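Long-range contacts in beta-lactamase YbxI (Bacillus subtilis, PDB 5E2F), which probably hydrolyses the amide bond of beta-lactam antibiotics, acting as a class D beta-lactamase with a penicillin-binding-protein transpeptidase domain: residues K47-T52 against V247-T252; I54-Q59 against S240-T245; M204-G209 against G228-F233. All blocks are in the same frame, centred on the assembly; numbering follows the deposited sequence. Where two conformers were deposited one is given.

Contact 1: residues K47-T52 against V247-T252. With CA (calcium ion), chain D.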
# COMPACT_ATOMS: atom_id res chain seq x y z
N LYS A 47 -4.22 -20.54 -5.19
CA LYS A 47 -5.08 -21.33 -6.07
C LYS A 47 -5.81 -20.45 -7.08
O LYS A 47 -6.44 -19.44 -6.72
CB LYS A 47 -6.11 -22.09 -5.23
CG LYS A 47 -7.06 -22.90 -6.07
CD LYS A 47 -7.76 -23.92 -5.20
CE LYS A 47 -8.91 -23.30 -4.45
NZ LYS A 47 -10.16 -23.46 -5.24
N ASP A 48 -5.71 -20.84 -8.35
CA ASP A 48 -6.42 -20.21 -9.46
C ASP A 48 -5.98 -18.77 -9.70
O ASP A 48 -6.68 -18.03 -10.40
CB ASP A 48 -7.94 -20.27 -9.30
CG ASP A 48 -8.47 -21.69 -9.31
OD1 ASP A 48 -7.88 -22.54 -10.01
OD2 ASP A 48 -9.48 -21.96 -8.61
N THR A 49 -4.85 -18.35 -9.16
CA THR A 49 -4.41 -16.96 -9.32
C THR A 49 -2.94 -16.94 -9.71
O THR A 49 -2.14 -17.74 -9.22
CB THR A 49 -4.59 -16.16 -8.00
OG1 THR A 49 -5.96 -16.25 -7.56
CG2 THR A 49 -4.26 -14.71 -8.15
N ASP A 50 -2.58 -16.02 -10.59
CA ASP A 50 -1.18 -15.74 -10.94
C ASP A 50 -0.74 -14.56 -10.07
O ASP A 50 -1.27 -13.46 -10.20
CB ASP A 50 -1.09 -15.39 -12.43
CG ASP A 50 0.34 -15.28 -12.94
OD1 ASP A 50 1.22 -14.68 -12.32
OD2 ASP A 50 0.62 -15.83 -14.03
N GLY A 51 0.20 -14.79 -9.17
CA GLY A 51 0.57 -13.71 -8.27
C GLY A 51 1.91 -13.97 -7.62
O GLY A 51 2.59 -14.96 -7.89
N THR A 52 2.27 -13.04 -6.73
CA THR A 52 3.51 -13.14 -5.98
C THR A 52 3.24 -12.69 -4.54
O THR A 52 2.30 -11.93 -4.26
CB THR A 52 4.63 -12.32 -6.65
OG1 THR A 52 5.84 -12.39 -5.89
CG2 THR A 52 4.22 -10.86 -6.79
N VAL A 247 -1.29 -9.65 -7.65
CA VAL A 247 -2.02 -10.72 -8.34
C VAL A 247 -2.66 -10.20 -9.62
O VAL A 247 -2.93 -9.01 -9.76
CB VAL A 247 -3.16 -11.29 -7.47
CG1 VAL A 247 -2.63 -12.01 -6.28
CG2 VAL A 247 -4.17 -10.21 -7.05
N ASP A 248 -3.00 -11.13 -10.51
CA ASP A 248 -3.78 -10.85 -11.72
C ASP A 248 -5.27 -10.87 -11.43
O ASP A 248 -6.05 -11.53 -12.13
CB ASP A 248 -3.42 -11.87 -12.81
CG ASP A 248 -3.93 -13.28 -12.49
OD1 ASP A 248 -4.13 -13.61 -11.30
OD2 ASP A 248 -4.11 -14.05 -13.46
N ASP A 249 -5.69 -10.13 -10.42
CA ASP A 249 -7.05 -10.18 -9.89
C ASP A 249 -7.24 -8.88 -9.12
O ASP A 249 -6.38 -8.00 -9.19
CB ASP A 249 -7.24 -11.45 -9.04
CG ASP A 249 -8.67 -11.96 -9.00
OD1 ASP A 249 -9.64 -11.18 -8.85
OD2 ASP A 249 -8.86 -13.19 -9.10
N SER A 250 -8.32 -8.76 -8.36
CA SER A 250 -8.59 -7.49 -7.69
C SER A 250 -7.75 -7.32 -6.42
O SER A 250 -7.18 -8.27 -5.88
CB SER A 250 -10.05 -7.43 -7.29
OG SER A 250 -10.29 -8.42 -6.31
N GLY A 251 -7.72 -6.08 -5.92
CA GLY A 251 -7.09 -5.82 -4.64
C GLY A 251 -7.80 -6.52 -3.49
O GLY A 251 -7.16 -6.94 -2.52
N THR A 252 -9.12 -6.69 -3.59
CA THR A 252 -9.84 -7.48 -2.59
C THR A 252 -9.35 -8.93 -2.58
O THR A 252 -9.13 -9.52 -1.51
CB THR A 252 -11.35 -7.40 -2.84
OG1 THR A 252 -11.77 -6.05 -2.62
CG2 THR A 252 -12.13 -8.31 -1.88
CA CA D . -7.58 -16.75 -12.17
O HOH W 1 -6.91 -14.83 -11.00
O HOH W 2 -5.17 -16.46 -12.96
O HOH W 3 -9.29 -16.66 -10.52
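The backbone oxygen of D50 is gripped by one N-H from the 247-252 side, with a CA-H of V247 as a weaker addition. D248 N comes almost head-on to the carbonyl (C=O...N angle 169°), 2.9 Å from D50 O, and V247 CA lies 3.4 Å from D50 O. In the conformer described, the D248 carboxylate folds back over the same residue: CG sits between its own N and carbonyl carbon (chi1 69°), which brings OD1 to 3.0 Å from D50 N. That N-H arrives from above the carboxylate plane. The D50 carboxylate turns elsewhere, to a salt bridge with R70. T49, in the loop leading into the strand, packs its methyl CG2 3.7 Å from V247 CB and 3.3 Å from D248 OD1. G51, having no side chain, lets V247 CG1 come to 4.1 Å from its CA. A calcium ion is bound by D48 O (2.4 Å) and three waters. One water donates to D249 OD2 and, in this conformer, to D248 OD1; another donates to D248 OD2. D248 and D249 are thus second-shell residues, probably stabilised as anions, and through its waters the ion probably helps link this loop to the turn before helix 251-264.

Contact 2: residues I54-Q59 against S240-T245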
# COMPACT_ATOMS: atom_id res chain seq x y z
N ILE A 54 5.50 -11.66 -0.83
CA ILE A 54 6.75 -11.43 -0.12
C ILE A 54 6.42 -11.21 1.35
O ILE A 54 5.51 -10.44 1.67
CB ILE A 54 7.48 -10.18 -0.66
CG1 ILE A 54 7.76 -10.32 -2.16
CG2 ILE A 54 8.75 -9.91 0.12
CD1 ILE A 54 7.76 -8.99 -2.85
N LEU A 55 7.13 -11.89 2.25
CA LEU A 55 6.97 -11.66 3.69
C LEU A 55 8.35 -11.46 4.28
O LEU A 55 9.21 -12.34 4.16
CB LEU A 55 6.26 -12.84 4.37
CG LEU A 55 5.92 -12.59 5.84
CD1 LEU A 55 4.87 -11.50 5.97
CD2 LEU A 55 5.40 -13.86 6.50
N HIS A 56 8.55 -10.32 4.93
CA HIS A 56 9.83 -9.98 5.55
C HIS A 56 9.65 -9.93 7.06
O HIS A 56 8.85 -9.13 7.57
CB HIS A 56 10.32 -8.62 5.05
CG HIS A 56 11.57 -8.15 5.74
ND1 HIS A 56 12.81 -8.67 5.45
CD2 HIS A 56 11.76 -7.25 6.73
CE1 HIS A 56 13.72 -8.08 6.20
NE2 HIS A 56 13.11 -7.22 7.00
N ASP A 57 10.38 -10.79 7.76
CA ASP A 57 10.39 -10.81 9.22
C ASP A 57 11.42 -9.78 9.67
O ASP A 57 12.62 -9.96 9.46
CB ASP A 57 10.78 -12.23 9.62
CG ASP A 57 10.97 -12.44 11.11
OD1 ASP A 57 11.18 -11.46 11.86
OD2 ASP A 57 10.92 -13.64 11.49
N LEU A 58 10.95 -8.68 10.27
CA LEU A 58 11.84 -7.56 10.58
C LEU A 58 12.84 -7.91 11.68
O LEU A 58 14.01 -7.51 11.62
CB LEU A 58 11.02 -6.32 10.95
CG LEU A 58 10.20 -5.67 9.83
CD1 LEU A 58 9.02 -4.83 10.35
CD2 LEU A 58 11.07 -4.76 9.05
N GLN A 59 12.39 -8.67 12.69
CA GLN A 59 13.25 -8.96 13.84
C GLN A 59 14.37 -9.91 13.46
O GLN A 59 15.51 -9.76 13.93
CB GLN A 59 12.41 -9.58 14.96
CG GLN A 59 11.59 -8.58 15.75
CD GLN A 59 12.45 -7.61 16.54
OE1 GLN A 59 12.20 -6.40 16.52
NE2 GLN A 59 13.46 -8.12 17.22
N SER A 240 7.30 -7.59 14.07
CA SER A 240 6.55 -7.11 12.91
C SER A 240 7.06 -7.76 11.63
O SER A 240 8.23 -8.15 11.52
CB SER A 240 6.64 -5.58 12.78
OG SER A 240 5.89 -4.92 13.78
N TYR A 241 6.17 -7.80 10.65
CA TYR A 241 6.45 -8.40 9.36
C TYR A 241 5.93 -7.46 8.29
O TYR A 241 4.85 -6.89 8.46
CB TYR A 241 5.76 -9.75 9.21
CG TYR A 241 6.12 -10.73 10.27
CD1 TYR A 241 5.56 -10.62 11.55
CD2 TYR A 241 6.99 -11.80 10.02
CE1 TYR A 241 5.87 -11.52 12.55
CE2 TYR A 241 7.29 -12.72 11.02
CZ TYR A 241 6.74 -12.57 12.28
OH TYR A 241 7.03 -13.49 13.27
N VAL A 242 6.68 -7.30 7.21
CA VAL A 242 6.24 -6.53 6.04
C VAL A 242 5.76 -7.53 5.00
O VAL A 242 6.42 -8.55 4.77
CB VAL A 242 7.41 -5.69 5.48
CG1 VAL A 242 6.94 -4.87 4.26
CG2 VAL A 242 8.01 -4.77 6.56
N PHE A 243 4.62 -7.25 4.37
CA PHE A 243 4.15 -8.13 3.31
C PHE A 243 3.79 -7.35 2.06
O PHE A 243 3.40 -6.18 2.11
CB PHE A 243 2.95 -9.00 3.72
CG PHE A 243 1.77 -8.20 4.13
CD1 PHE A 243 0.89 -7.66 3.19
CD2 PHE A 243 1.53 -7.96 5.47
CE1 PHE A 243 -0.16 -6.87 3.56
CE2 PHE A 243 0.45 -7.17 5.86
CZ PHE A 243 -0.40 -6.63 4.90
N VAL A 244 3.94 -8.02 0.92
CA VAL A 244 3.46 -7.50 -0.36
C VAL A 244 2.80 -8.66 -1.10
O VAL A 244 3.43 -9.70 -1.32
CB VAL A 244 4.60 -6.91 -1.21
CG1 VAL A 244 4.11 -6.61 -2.65
CG2 VAL A 244 5.17 -5.65 -0.56
N THR A 245 1.54 -8.46 -1.51
CA THR A 245 0.83 -9.43 -2.34
C THR A 245 0.43 -8.73 -3.63
O THR A 245 -0.07 -7.60 -3.61
CB THR A 245 -0.41 -9.94 -1.63
OG1 THR A 245 0.03 -10.56 -0.43
CG2 THR A 245 -1.20 -10.95 -2.49
O HOH W 4 9.66 -9.74 13.33
O HOH W 5 9.31 -14.90 13.14
O HOH W 6 9.92 -5.55 14.49
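Strands 51-57 and 239-247 pair I54 with V244 and H56 with V242 as antiparallel neighbours in the central sheet of the beta-lactamase fold. Both pairs are hydrogen-bonded in both directions; the shortest link, H56 N to V242 O at 2.8 Å, is nearly straight (169°). The sheet interior is tightly packed. Of the face carrying I54, H56, V242 and V244, V242 and H56 touch helix 175-186, V242 at L182 and H56 at E179 and E183; H56 ND1 is bonded to T63. On the other face chi1 of L55 (-173°) sets CG beside the carbonyl carbon, and CD1 lies 3.8 Å from Y241 CB and 3.9 Å from F243 CB. Water enters where strand 51-57 runs out, beside the start of strand 239-247. D57 and Y241 run side by side, carboxylate and ring planes 48° apart, with D57 CG 3.7 Å from Y241 CE2. A water joins D57 OD2 to Y241 OH, two polar ends that share it; a second is bonded to D57 OD1, S240 O and Q59 N, and D57 OD1 also accepts from K60 N. L58, leaving the strand, still bonds through its N to S240 O. Its CD1 and CD2 each lie 3.9 Å from V242 CG2, and CD1 is pressed to 3.5 Å from S240 CB, closer than usual for two carbons.

Contact 3: residues M204-G209 against G228-F233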
# COMPACT_ATOMS: atom_id res chain seq x y z
N MSE A 204 -3.42 3.21 7.93
CA MSE A 204 -3.37 1.90 7.25
C MSE A 204 -4.00 0.78 8.06
O MSE A 204 -4.13 -0.33 7.56
CB MSE A 204 -1.92 1.51 6.89
CG MSE A 204 -1.25 2.45 5.88
SE MSE A 204 0.63 2.12 5.70
CE MSE A 204 0.53 0.38 4.86
N ILE A 205 -4.34 1.03 9.34
CA ILE A 205 -4.81 -0.08 10.17
C ILE A 205 -6.08 -0.65 9.56
O ILE A 205 -7.06 0.08 9.30
CB ILE A 205 -5.01 0.36 11.62
CG1 ILE A 205 -3.62 0.64 12.23
CG2 ILE A 205 -5.74 -0.71 12.43
CD1 ILE A 205 -3.68 1.24 13.64
N GLN A 206 -6.08 -1.96 9.36
CA GLN A 206 -7.19 -2.72 8.79
C GLN A 206 -7.97 -3.50 9.83
O GLN A 206 -9.20 -3.65 9.70
CB GLN A 206 -6.68 -3.73 7.74
CG GLN A 206 -6.03 -3.08 6.53
CD GLN A 206 -7.04 -2.50 5.58
OE1 GLN A 206 -7.83 -3.22 5.04
NE2 GLN A 206 -7.02 -1.19 5.39
N GLU A 207 -7.28 -4.04 10.83
CA GLU A 207 -7.92 -4.88 11.83
C GLU A 207 -7.01 -4.94 13.05
O GLU A 207 -5.79 -4.94 12.91
CB GLU A 207 -8.07 -6.30 11.26
CG GLU A 207 -8.83 -7.27 12.10
CD GLU A 207 -9.08 -8.53 11.32
OE1 GLU A 207 -8.26 -9.47 11.42
OE2 GLU A 207 -10.06 -8.55 10.56
N GLU A 208 -7.63 -4.96 14.22
CA GLU A 208 -6.90 -5.07 15.47
C GLU A 208 -7.50 -6.21 16.26
O GLU A 208 -8.73 -6.27 16.44
CB GLU A 208 -7.01 -3.77 16.28
CG GLU A 208 -6.28 -2.61 15.63
CD GLU A 208 -6.77 -1.28 16.13
OE1 GLU A 208 -7.81 -0.80 15.62
OE2 GLU A 208 -6.13 -0.71 17.03
N GLY A 209 -6.64 -7.12 16.70
CA GLY A 209 -7.00 -8.15 17.63
C GLY A 209 -6.41 -7.87 19.00
O GLY A 209 -5.81 -6.83 19.25
N GLY A 228 -4.03 -6.44 -8.97
CA GLY A 228 -4.41 -6.23 -7.58
C GLY A 228 -3.19 -6.28 -6.69
O GLY A 228 -2.23 -7.02 -6.94
N TRP A 229 -3.27 -5.52 -5.60
CA TRP A 229 -2.22 -5.45 -4.61
C TRP A 229 -2.83 -5.41 -3.22
O TRP A 229 -3.92 -4.85 -3.01
CB TRP A 229 -1.53 -4.10 -4.71
CG TRP A 229 -0.74 -3.77 -5.94
CD1 TRP A 229 -1.18 -3.09 -7.05
CD2 TRP A 229 0.68 -3.97 -6.12
NE1 TRP A 229 -0.13 -2.88 -7.92
CE2 TRP A 229 1.02 -3.38 -7.36
CE3 TRP A 229 1.68 -4.55 -5.34
CZ2 TRP A 229 2.34 -3.36 -7.84
CZ3 TRP A 229 2.99 -4.54 -5.83
CH2 TRP A 229 3.30 -3.95 -7.07
N PHE A 230 -2.09 -5.95 -2.25
CA PHE A 230 -2.35 -5.64 -0.85
C PHE A 230 -0.99 -5.61 -0.19
O PHE A 230 -0.26 -6.60 -0.24
CB PHE A 230 -3.29 -6.66 -0.20
CG PHE A 230 -3.63 -6.35 1.24
CD1 PHE A 230 -4.29 -5.17 1.58
CD2 PHE A 230 -3.31 -7.24 2.25
CE1 PHE A 230 -4.64 -4.89 2.90
CE2 PHE A 230 -3.65 -6.97 3.58
CZ PHE A 230 -4.31 -5.80 3.90
N VAL A 231 -0.60 -4.46 0.37
CA VAL A 231 0.76 -4.26 0.87
C VAL A 231 0.67 -3.67 2.26
O VAL A 231 -0.23 -2.89 2.56
CB VAL A 231 1.59 -3.35 -0.09
CG1 VAL A 231 1.55 -3.91 -1.51
CG2 VAL A 231 1.11 -1.91 -0.09
N GLY A 232 1.61 -4.03 3.13
CA GLY A 232 1.50 -3.50 4.48
C GLY A 232 2.38 -4.24 5.46
O GLY A 232 3.48 -4.72 5.11
N PHE A 233 1.89 -4.30 6.70
CA PHE A 233 2.66 -4.86 7.80
C PHE A 233 1.72 -5.53 8.77
O PHE A 233 0.56 -5.14 8.90
CB PHE A 233 3.25 -3.78 8.75
CG PHE A 233 3.72 -2.54 8.09
CD1 PHE A 233 4.83 -2.58 7.31
CD2 PHE A 233 3.05 -1.32 8.22
CE1 PHE A 233 5.29 -1.51 6.68
CE2 PHE A 233 3.53 -0.17 7.54
CZ PHE A 233 4.65 -0.31 6.76
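M204, here selenomethionine, meets F233 in a Met-aromatic contact. Its selenium SE lies 5.3 Å from the centroid of the F233 ring and 61° off the ring normal, an oblique approach, with the two side chains roughly perpendicular. Apolar contacts follow from the bend at the end of the chain (chi3 68°), which turns the methyl CE back toward the strand: CE is 4.1 Å from F233 CE2 and 4.0 Å from G232 CA. A flexible, unbranched side chain suits this reach, and glycine suits position 232, since it tolerates the unusual backbone angles there and offers M204 a bare CA to lie against. A looser contact is made by Q206, which lies at the edge of the F230 ring, its CG near the ring plane and 4.2 Å from CZ. The side chains of Q206 and F230 run antiparallel past one another, the amide turned 66° from the ring. The polar end of Q206 has its partner elsewhere, OE1 accepting from K255 NZ. The contact reaches across strand 212-220, which lies between strands 205-208 and 228-236 and pairs with the former, with a classic beta bulge where Q206 and E207 both face L214. F230 meets F243 of the next strand, whereas V231 and F233 rest on helix 175-186, and K255 brings helix 251-264 to Q206.

All three contacts involve the central sheet, but at different depths. Contact 2 joins true neighbours by backbone hydrogen bonds and buried apolar side chains; contact 3 is also buried, yet it skips over a strand and relies on packing by side chains, part of it against the backbone of the other strand. Contact 1 lies farther out, where strand 51-57 begins and strand 239-247 ends, and its chemistry is accordingly polar: carboxylates, waters and a calcium ion. Contacts 1 and 2 share these two strands, contact 1 at one end, contact 2 along the rest. Strand 228-236 then connects them to contact 3, since F243 N and T245 N lie 2.9 Å from G232 O and F230 O respectively, probable hydrogen bonds, and V247 N probably bonds G228 O.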